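Local coordinates for protein D-alanyl-lipoteichoic acid synthetase (Streptococcus pneumoniae, PDB 3BMA) that probably takes part in the D-alanylation of lipoteichoic acid during cell wall biogenesis, as a membrane-associated DltD-family protein of the SGNH-hydrolase clan, at residues Gln284-Ile296 with Ala363-Tyr377. The protein carries 1 engineered substitution. Residues are numbered along the deposited sequence; the frame is centred on the assembly and turned at random.
Sequences QFSKSKVNPIFII and AVDPFLSNPTPAPTY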
ATOM      1  N   GLN C 284      -5.154 -31.455   1.078  1.00 33.09           N
ATOM      2  CA  GLN C 284      -5.601 -30.680  -0.077  1.00 32.31           C
ATOM      3  C   GLN C 284      -6.702 -31.412  -0.847  1.00 33.76           C
ATOM      4  O   GLN C 284      -7.663 -30.789  -1.303  1.00 37.10           O
ATOM      5  CB  GLN C 284      -4.431 -30.333  -1.003  1.00 30.67           C
ATOM      6  CG  GLN C 284      -4.741 -29.184  -1.961  1.00 26.45           C
ATOM      7  CD  GLN C 284      -5.278 -27.957  -1.237  1.00 35.88           C
ATOM      8  OE1 GLN C 284      -4.593 -27.362  -0.402  1.00 23.75           O
ATOM      9  NE2 GLN C 284      -6.509 -27.578  -1.552  1.00 29.63           N
ATOM     10  N   PHE C 285      -6.561 -32.732  -0.958  1.00 29.34           N
ATOM     11  CA  PHE C 285      -7.576 -33.586  -1.579  1.00 31.38           C
ATOM     12  C   PHE C 285      -8.910 -33.546  -0.828  1.00 28.09           C
ATOM     13  O   PHE C 285      -9.975 -33.593  -1.441  1.00 34.93           O
ATOM     14  CB  PHE C 285      -7.078 -35.034  -1.683  1.00 23.85           C
ATOM     15  CG  PHE C 285      -6.081 -35.272  -2.795  1.00 33.42           C
ATOM     16  CD1 PHE C 285      -5.754 -34.265  -3.710  1.00 26.53           C
ATOM     17  CD2 PHE C 285      -5.497 -36.526  -2.953  1.00 22.71           C
ATOM     18  CE1 PHE C 285      -4.854 -34.505  -4.745  1.00 20.77           C
ATOM     19  CE2 PHE C 285      -4.595 -36.775  -3.987  1.00 22.41           C
ATOM     20  CZ  PHE C 285      -4.268 -35.762  -4.879  1.00 19.36           C
ATOM     21  N   SER C 286      -8.838 -33.450   0.497  1.00 28.14           N
ATOM     22  CA  SER C 286     -10.022 -33.360   1.342  1.00 23.50           C
ATOM     23  C   SER C 286     -10.706 -31.999   1.240  1.00 30.27           C
ATOM     24  O   SER C 286     -11.934 -31.924   1.153  1.00 33.93           O
ATOM     25  CB  SER C 286      -9.657 -33.672   2.797  1.00 30.62           C
ATOM     26  OG  SER C 286     -10.772 -33.530   3.661  1.00 32.70           O
ATOM     27  N   LYS C 287      -9.905 -30.932   1.259  1.00 35.75           N
ATOM     28  CA  LYS C 287     -10.404 -29.559   1.162  1.00 35.62           C
ATOM     29  C   LYS C 287     -11.032 -29.276  -0.199  1.00 38.84           C
ATOM     30  O   LYS C 287     -12.050 -28.589  -0.283  1.00 41.02           O
ATOM     31  CB  LYS C 287      -9.272 -28.560   1.399  1.00 37.58           C
ATOM     32  CG  LYS C 287      -8.798 -28.433   2.836  1.00 40.68           C
ATOM     33  CD  LYS C 287      -7.517 -27.619   2.873  1.00 39.46           C
ATOM     34  CE  LYS C 287      -7.097 -27.298   4.289  1.00 45.83           C
ATOM     35  NZ  LYS C 287      -5.944 -26.359   4.305  1.00 43.83           N
ATOM     36  N   SER C 288     -10.419 -29.813  -1.254  1.00 39.25           N
ATOM     37  CA  SER C 288     -10.866 -29.577  -2.629  1.00 37.41           C
ATOM     38  C   SER C 288     -11.906 -30.592  -3.092  1.00 37.10           C
ATOM     39  O   SER C 288     -12.448 -30.463  -4.190  1.00 39.84           O
ATOM     40  CB  SER C 288      -9.676 -29.588  -3.594  1.00 36.74           C
ATOM     41  OG  SER C 288      -8.605 -28.797  -3.114  1.00 37.65           O
ATOM     42  N   LYS C 289     -12.175 -31.586  -2.243  1.00 40.90           N
ATOM     43  CA  LYS C 289     -13.101 -32.693  -2.526  1.00 44.75           C
ATOM     44  C   LYS C 289     -12.725 -33.470  -3.789  1.00 41.66           C
ATOM     45  O   LYS C 289     -13.597 -33.790  -4.602  1.00 40.77           O
ATOM     46  CB  LYS C 289     -14.568 -32.220  -2.616  1.00 45.31           C
ATOM     47  CG  LYS C 289     -15.084 -31.437  -1.419  1.00 46.28           C
ATOM     48  CD  LYS C 289     -16.581 -31.215  -1.535  1.00 52.10           C
ATOM     49  CE  LYS C 289     -17.063 -30.151  -0.562  1.00 70.10           C
ATOM     50  NZ  LYS C 289     -16.609 -28.782  -0.957  1.00 76.57           N
ATOM     51  N   VAL C 290     -11.436 -33.759  -3.966  1.00 37.92           N
ATOM     52  CA  VAL C 290     -11.030 -34.554  -5.130  1.00 37.39           C
ATOM     53  C   VAL C 290     -11.158 -36.048  -4.822  1.00 33.42           C
ATOM     54  O   VAL C 290     -11.041 -36.464  -3.665  1.00 28.75           O
ATOM     55  CB  VAL C 290      -9.617 -34.171  -5.743  1.00 35.36           C
ATOM     56  CG1 VAL C 290      -9.192 -32.761  -5.373  1.00 31.04           C
ATOM     57  CG2 VAL C 290      -8.540 -35.166  -5.379  1.00 33.04           C
ATOM     58  N   ASN C 291     -11.445 -36.834  -5.855  1.00 37.44           N
ATOM     59  CA  ASN C 291     -11.550 -38.283  -5.732  1.00 30.67           C
ATOM     60  C   ASN C 291     -10.366 -38.935  -6.435  1.00 30.24           C
ATOM     61  O   ASN C 291     -10.411 -39.185  -7.638  1.00 29.61           O
ATOM     62  CB  ASN C 291     -12.881 -38.779  -6.308  1.00 35.29           C
ATOM     63  CG  ASN C 291     -13.152 -40.248  -6.009  1.00 39.21           C
ATOM     64  OD1 ASN C 291     -12.563 -40.842  -5.100  1.00 25.54           O
ATOM     65  ND2 ASN C 291     -14.060 -40.839  -6.775  1.00 44.58           N
ATOM     66  N   PRO C 292      -9.289 -39.202  -5.680  1.00 29.91           N
ATOM     67  CA  PRO C 292      -8.067 -39.748  -6.241  1.00 28.97           C
ATOM     68  C   PRO C 292      -8.053 -41.269  -6.308  1.00 32.17           C
ATOM     69  O   PRO C 292      -8.628 -41.941  -5.443  1.00 30.33           O
ATOM     70  CB  PRO C 292      -7.002 -39.275  -5.250  1.00 25.24           C
ATOM     71  CG  PRO C 292      -7.721 -39.150  -3.958  1.00 26.26           C
ATOM     72  CD  PRO C 292      -9.172 -38.984  -4.227  1.00 29.00           C
ATOM     73  N   ILE C 293      -7.410 -41.805  -7.342  1.00 34.90           N
ATOM     74  CA  ILE C 293      -6.989 -43.200  -7.316  1.00 32.14           C
ATOM     75  C   ILE C 293      -5.473 -43.249  -7.131  1.00 30.07           C
ATOM     76  O   ILE C 293      -4.725 -42.649  -7.901  1.00 27.49           O
ATOM     77  CB  ILE C 293      -7.489 -44.027  -8.543  1.00 30.46           C
ATOM     78  CG1 ILE C 293      -7.110 -45.507  -8.386  1.00 33.94           C
ATOM     79  CG2 ILE C 293      -7.001 -43.442  -9.874  1.00 24.17           C
ATOM     80  CD1 ILE C 293      -7.991 -46.470  -9.176  1.00 26.99           C
ATOM     81  N   PHE C 294      -5.033 -43.931  -6.079  1.00 32.36           N
ATOM     82  CA  PHE C 294      -3.607 -44.064  -5.780  1.00 27.63           C
ATOM     83  C   PHE C 294      -2.992 -45.309  -6.410  1.00 34.54           C
ATOM     84  O   PHE C 294      -3.610 -46.376  -6.448  1.00 30.26           O
ATOM     85  CB  PHE C 294      -3.366 -44.042  -4.270  1.00 30.78           C
ATOM     86  CG  PHE C 294      -3.847 -42.783  -3.606  1.00 31.82           C
ATOM     87  CD1 PHE C 294      -3.090 -41.614  -3.667  1.00 30.00           C
ATOM     88  CD2 PHE C 294      -5.072 -42.753  -2.948  1.00 35.03           C
ATOM     89  CE1 PHE C 294      -3.527 -40.446  -3.064  1.00 19.02           C
ATOM     90  CE2 PHE C 294      -5.524 -41.584  -2.343  1.00 34.04           C
ATOM     91  CZ  PHE C 294      -4.749 -40.430  -2.400  1.00 27.11           C
ATOM     92  N   ILE C 295      -1.771 -45.156  -6.913  1.00 34.45           N
ATOM     93  CA  ILE C 295      -1.049 -46.252  -7.548  1.00 33.76           C
ATOM     94  C   ILE C 295       0.189 -46.567  -6.721  1.00 35.31           C
ATOM     95  O   ILE C 295       1.005 -45.684  -6.450  1.00 34.95           O
ATOM     96  CB  ILE C 295      -0.621 -45.897  -8.997  1.00 31.42           C
ATOM     97  CG1 ILE C 295      -1.744 -45.177  -9.768  1.00 34.94           C
ATOM     98  CG2 ILE C 295      -0.072 -47.127  -9.733  1.00 32.45           C
ATOM     99  CD1 ILE C 295      -3.012 -45.990 -10.026  1.00 32.35           C
ATOM    100  N   ILE C 296       0.315 -47.821  -6.298  1.00 36.59           N
ATOM    101  CA  ILE C 296       1.492 -48.253  -5.554  1.00 32.59           C
ATOM    102  C   ILE C 296       2.277 -49.252  -6.404  1.00 33.94           C
ATOM    103  O   ILE C 296       1.888 -50.412  -6.501  1.00 34.11           O
ATOM    104  CB  ILE C 296       1.128 -48.848  -4.171  1.00 28.57           C
ATOM    105  CG1 ILE C 296       0.206 -47.898  -3.400  1.00 27.90           C
ATOM    106  CG2 ILE C 296       2.393 -49.132  -3.364  1.00 34.10           C
ATOM    107  CD1 ILE C 296      -0.168 -48.374  -2.004  1.00 36.89           C
ATOM    108  N   ALA C 363      -7.548 -50.698 -13.689  1.00 46.47           N
ATOM    109  CA  ALA C 363      -8.046 -50.082 -12.463  1.00 45.47           C
ATOM    110  C   ALA C 363      -8.378 -48.606 -12.673  1.00 46.70           C
ATOM    111  O   ALA C 363      -9.306 -48.077 -12.056  1.00 47.06           O
ATOM    112  CB  ALA C 363      -7.038 -50.249 -11.333  1.00 47.48           C
ATOM    113  N   VAL C 364      -7.623 -47.956 -13.556  1.00 43.51           N
ATOM    114  CA  VAL C 364      -7.721 -46.507 -13.747  1.00 42.39           C
ATOM    115  C   VAL C 364      -8.817 -46.118 -14.749  1.00 42.17           C
ATOM    116  O   VAL C 364      -9.654 -45.264 -14.441  1.00 44.40           O
ATOM    117  CB  VAL C 364      -6.333 -45.886 -14.099  1.00 41.47           C
ATOM    118  CG1 VAL C 364      -6.450 -44.434 -14.492  1.00 32.09           C
ATOM    119  CG2 VAL C 364      -5.393 -46.012 -12.914  1.00 39.09           C
ATOM    120  N   ASP C 365      -8.819 -46.749 -15.925  1.00 39.26           N
ATOM    121  CA  ASP C 365      -9.847 -46.482 -16.946  1.00 44.25           C
ATOM    122  C   ASP C 365     -11.311 -46.604 -16.472  1.00 45.06           C
ATOM    123  O   ASP C 365     -12.057 -45.646 -16.648  1.00 46.27           O
ATOM    124  CB  ASP C 365      -9.609 -47.270 -18.243  1.00 45.36           C
ATOM    125  CG  ASP C 365     -10.707 -47.054 -19.267  1.00 53.73           C
ATOM    126  OD1 ASP C 365     -10.787 -45.945 -19.840  1.00 54.74           O
ATOM    127  OD2 ASP C 365     -11.492 -47.996 -19.498  1.00 57.25           O
ATOM    128  N   PRO C 366     -11.718 -47.748 -15.851  1.00 43.41           N
ATOM    129  CA  PRO C 366     -13.107 -47.834 -15.373  1.00 42.30           C
ATOM    130  C   PRO C 366     -13.462 -46.809 -14.294  1.00 41.48           C
ATOM    131  O   PRO C 366     -14.618 -46.388 -14.208  1.00 46.25           O
ATOM    132  CB  PRO C 366     -13.187 -49.245 -14.779  1.00 42.99           C
ATOM    133  CG  PRO C 366     -12.092 -49.991 -15.423  1.00 43.17           C
ATOM    134  CD  PRO C 366     -10.994 -48.998 -15.552  1.00 43.94           C
ATOM    135  N   PHE C 367     -12.474 -46.425 -13.485  1.00 40.19           N
ATOM    136  CA  PHE C 367     -12.641 -45.403 -12.449  1.00 38.18           C
ATOM    137  C   PHE C 367     -12.881 -44.012 -13.048  1.00 35.18           C
ATOM    138  O   PHE C 367     -13.791 -43.298 -12.624  1.00 38.33           O
ATOM    139  CB  PHE C 367     -11.417 -45.395 -11.521  1.00 37.78           C
ATOM    140  CG  PHE C 367     -11.414 -44.278 -10.510  1.00 34.85           C
ATOM    141  CD1 PHE C 367     -12.261 -44.312  -9.410  1.00 35.99           C
ATOM    142  CD2 PHE C 367     -10.541 -43.202 -10.647  1.00 31.51           C
ATOM    143  CE1 PHE C 367     -12.248 -43.285  -8.469  1.00 36.93           C
ATOM    144  CE2 PHE C 367     -10.527 -42.172  -9.716  1.00 23.20           C
ATOM    145  CZ  PHE C 367     -11.378 -42.214  -8.624  1.00 33.04           C
ATOM    146  N   LEU C 368     -12.069 -43.644 -14.036  1.00 33.58           N
ATOM    147  CA  LEU C 368     -12.165 -42.328 -14.666  1.00 31.21           C
ATOM    148  C   LEU C 368     -13.292 -42.229 -15.696  1.00 39.68           C
ATOM    149  O   LEU C 368     -13.849 -41.147 -15.895  1.00 36.38           O
ATOM    150  CB  LEU C 368     -10.831 -41.924 -15.304  1.00 30.66           C
ATOM    151  CG  LEU C 368      -9.578 -41.744 -14.435  1.00 36.04           C
ATOM    152  CD1 LEU C 368      -8.407 -41.346 -15.310  1.00 36.81           C
ATOM    153  CD2 LEU C 368      -9.775 -40.720 -13.330  1.00 27.79           C
ATOM    154  N   SER C 369     -13.621 -43.347 -16.348  1.00 40.70           N
ATOM    155  CA  SER C 369     -14.717 -43.388 -17.334  1.00 40.97           C
ATOM    156  C   SER C 369     -16.090 -43.242 -16.688  1.00 43.18           C
ATOM    157  O   SER C 369     -17.041 -42.795 -17.335  1.00 47.95           O
ATOM    158  CB  SER C 369     -14.681 -44.679 -18.150  1.00 37.15           C
ATOM    159  OG  SER C 369     -13.430 -44.837 -18.793  1.00 38.29           O
ATOM    160  N   ASN C 370     -16.183 -43.628 -15.416  1.00 39.91           N
ATOM    161  CA  ASN C 370     -17.406 -43.498 -14.634  1.00 38.25           C
ATOM    162  C   ASN C 370     -17.165 -42.608 -13.419  1.00 36.39           C
ATOM    163  O   ASN C 370     -16.960 -43.117 -12.318  1.00 40.85           O
ATOM    164  CB  ASN C 370     -17.897 -44.876 -14.185  1.00 35.35           C
ATOM    165  CG  ASN C 370     -18.123 -45.822 -15.344  1.00 41.31           C
ATOM    166  OD1 ASN C 370     -19.161 -45.774 -16.007  1.00 44.29           O
ATOM    167  ND2 ASN C 370     -17.156 -46.705 -15.585  1.00 36.13           N
ATOM    168  N   PRO C 371     -17.199 -41.274 -13.613  1.00 39.97           N
ATOM    169  CA  PRO C 371     -16.820 -40.333 -12.561  1.00 39.71           C
ATOM    170  C   PRO C 371     -17.828 -40.299 -11.418  1.00 45.25           C
ATOM    171  O   PRO C 371     -19.022 -40.094 -11.642  1.00 50.68           O
ATOM    172  CB  PRO C 371     -16.790 -38.976 -13.288  1.00 35.59           C
ATOM    173  CG  PRO C 371     -16.839 -39.295 -14.743  1.00 43.41           C
ATOM    174  CD  PRO C 371     -17.612 -40.565 -14.835  1.00 42.35           C
ATOM    175  N   THR C 372     -17.335 -40.525 -10.205  1.00 46.85           N
ATOM    176  CA  THR C 372     -18.150 -40.452  -8.998  1.00 50.69           C
ATOM    177  C   THR C 372     -17.542 -39.421  -8.047  1.00 52.14           C
ATOM    178  O   THR C 372     -16.316 -39.292  -7.989  1.00 55.38           O
ATOM    179  CB  THR C 372     -18.267 -41.833  -8.298  1.00 50.00           C
ATOM    180  OG1 THR C 372     -16.985 -42.471  -8.260  1.00 50.82           O
ATOM    181  CG2 THR C 372     -19.247 -42.726  -9.041  1.00 54.80           C
ATOM    182  N   PRO C 373     -18.391 -38.662  -7.319  1.00 53.78           N
ATOM    183  CA  PRO C 373     -17.899 -37.685  -6.340  1.00 50.95           C
ATOM    184  C   PRO C 373     -17.102 -38.304  -5.187  1.00 48.15           C
ATOM    185  O   PRO C 373     -17.294 -39.475  -4.857  1.00 52.77           O
ATOM    186  CB  PRO C 373     -19.185 -37.042  -5.803  1.00 49.49           C
ATOM    187  CG  PRO C 373     -20.259 -38.024  -6.095  1.00 50.05           C
ATOM    188  CD  PRO C 373     -19.864 -38.650  -7.393  1.00 54.25           C
ATOM    189  N   ALA C 374     -16.217 -37.506  -4.598  1.00 44.73           N
ATOM    190  CA  ALA C 374     -15.396 -37.923  -3.468  1.00 39.95           C
ATOM    191  C   ALA C 374     -16.246 -38.176  -2.222  1.00 38.96           C
ATOM    192  O   ALA C 374     -17.220 -37.455  -1.981  1.00 38.30           O
ATOM    193  CB  ALA C 374     -14.349 -36.861  -3.177  1.00 38.44           C
ATOM    194  N   PRO C 375     -15.881 -39.196  -1.419  1.00 38.53           N
ATOM    195  CA  PRO C 375     -16.562 -39.424  -0.143  1.00 41.34           C
ATOM    196  C   PRO C 375     -16.190 -38.371   0.900  1.00 44.64           C
ATOM    197  O   PRO C 375     -15.444 -37.436   0.605  1.00 49.95           O
ATOM    198  CB  PRO C 375     -16.027 -40.791   0.287  1.00 34.95           C
ATOM    199  CG  PRO C 375     -14.674 -40.845  -0.299  1.00 33.20           C
ATOM    200  CD  PRO C 375     -14.827 -40.202  -1.648  1.00 37.84           C
ATOM    201  N   THR C 376     -16.715 -38.522   2.110  1.00 50.59           N
ATOM    202  CA  THR C 376     -16.314 -37.670   3.223  1.00 51.93           C
ATOM    203  C   THR C 376     -15.048 -38.256   3.843  1.00 49.25           C
ATOM    204  O   THR C 376     -15.021 -39.424   4.234  1.00 53.43           O
ATOM    205  CB  THR C 376     -17.437 -37.550   4.284  1.00 54.35           C
ATOM    206  OG1 THR C 376     -18.649 -37.120   3.653  1.00 56.17           O
ATOM    207  CG2 THR C 376     -17.055 -36.546   5.370  1.00 55.87           C
ATOM    208  N   TYR C 377     -13.994 -37.448   3.909  1.00 45.78           N
ATOM    209  CA  TYR C 377     -12.741 -37.884   4.512  1.00 40.68           C
ATOM    210  C   TYR C 377     -12.664 -37.458   5.974  1.00 42.89           C
ATOM    211  O   TYR C 377     -13.208 -36.422   6.356  1.00 47.52           O
ATOM    212  CB  TYR C 377     -11.536 -37.339   3.739  1.00 33.45           C
ATOM    213  CG  TYR C 377     -11.541 -37.626   2.248  1.00 27.65           C
ATOM    214  CD1 TYR C 377     -11.404 -38.925   1.761  1.00 26.62           C
ATOM    215  CD2 TYR C 377     -11.662 -36.589   1.327  1.00 21.96           C
ATOM    216  CE1 TYR C 377     -11.403 -39.180   0.382  1.00 17.37           C
ATOM    217  CE2 TYR C 377     -11.656 -36.832  -0.044  1.00 22.19           C
ATOM    218  CZ  TYR C 377     -11.524 -38.126  -0.507  1.00 23.89           C
ATOM    219  OH  TYR C 377     -11.525 -38.360  -1.863  1.00 32.02           O
TER
HETATM  220  O   HOH W   1     -15.130 -35.436  -6.385  1.00 37.95           O
HETATM  221  O   HOH W   2     -11.508 -41.004  -2.477  1.00 28.35           O
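Ile293 lies over one face of the Phe367 ring, its CB 4.1 Å from the ring centroid in a CH-pi contact, while its CG2 touches Phe367 CD2 at 3.6 Å. At the ring's edge, in plane, sits the backbone O of Asn291. Further along, Val364 CG2 meets Ile295 CD1 at 3.7 Å, the two side chains set roughly perpendicular. Asn291 is the polar part of this tight, largely buried centre. A chi1 of -171°, which leaves CG trans to the backbone N, brings its ND2 to Thr372 O at 3.0 Å; the donor stands above the Thr372 carbonyl plane, not on a lone pair, and the N-H...O angle is only 143°. One water donates to both Asn291 OD1 and Tyr377 OH, and that hydroxyl in turn donates to Val290 O at 2.7 Å, in the carbonyl plane. Ser286 CA packs on Tyr377 CD2, and Phe330 stacks on the same tyrosine ring. The solvent side is looser: between exposed Lys289 and the 372-375 turn, another water joins Lys289 O to Ala374 N. The last turns of helix 355-369 (363-369) run antiparallel to strand 291-296, the segment axes approaching to 10.0 Å, and flank the parallel sheet of this alpha/beta fold, where the strand lies between 101-105 and 333-335.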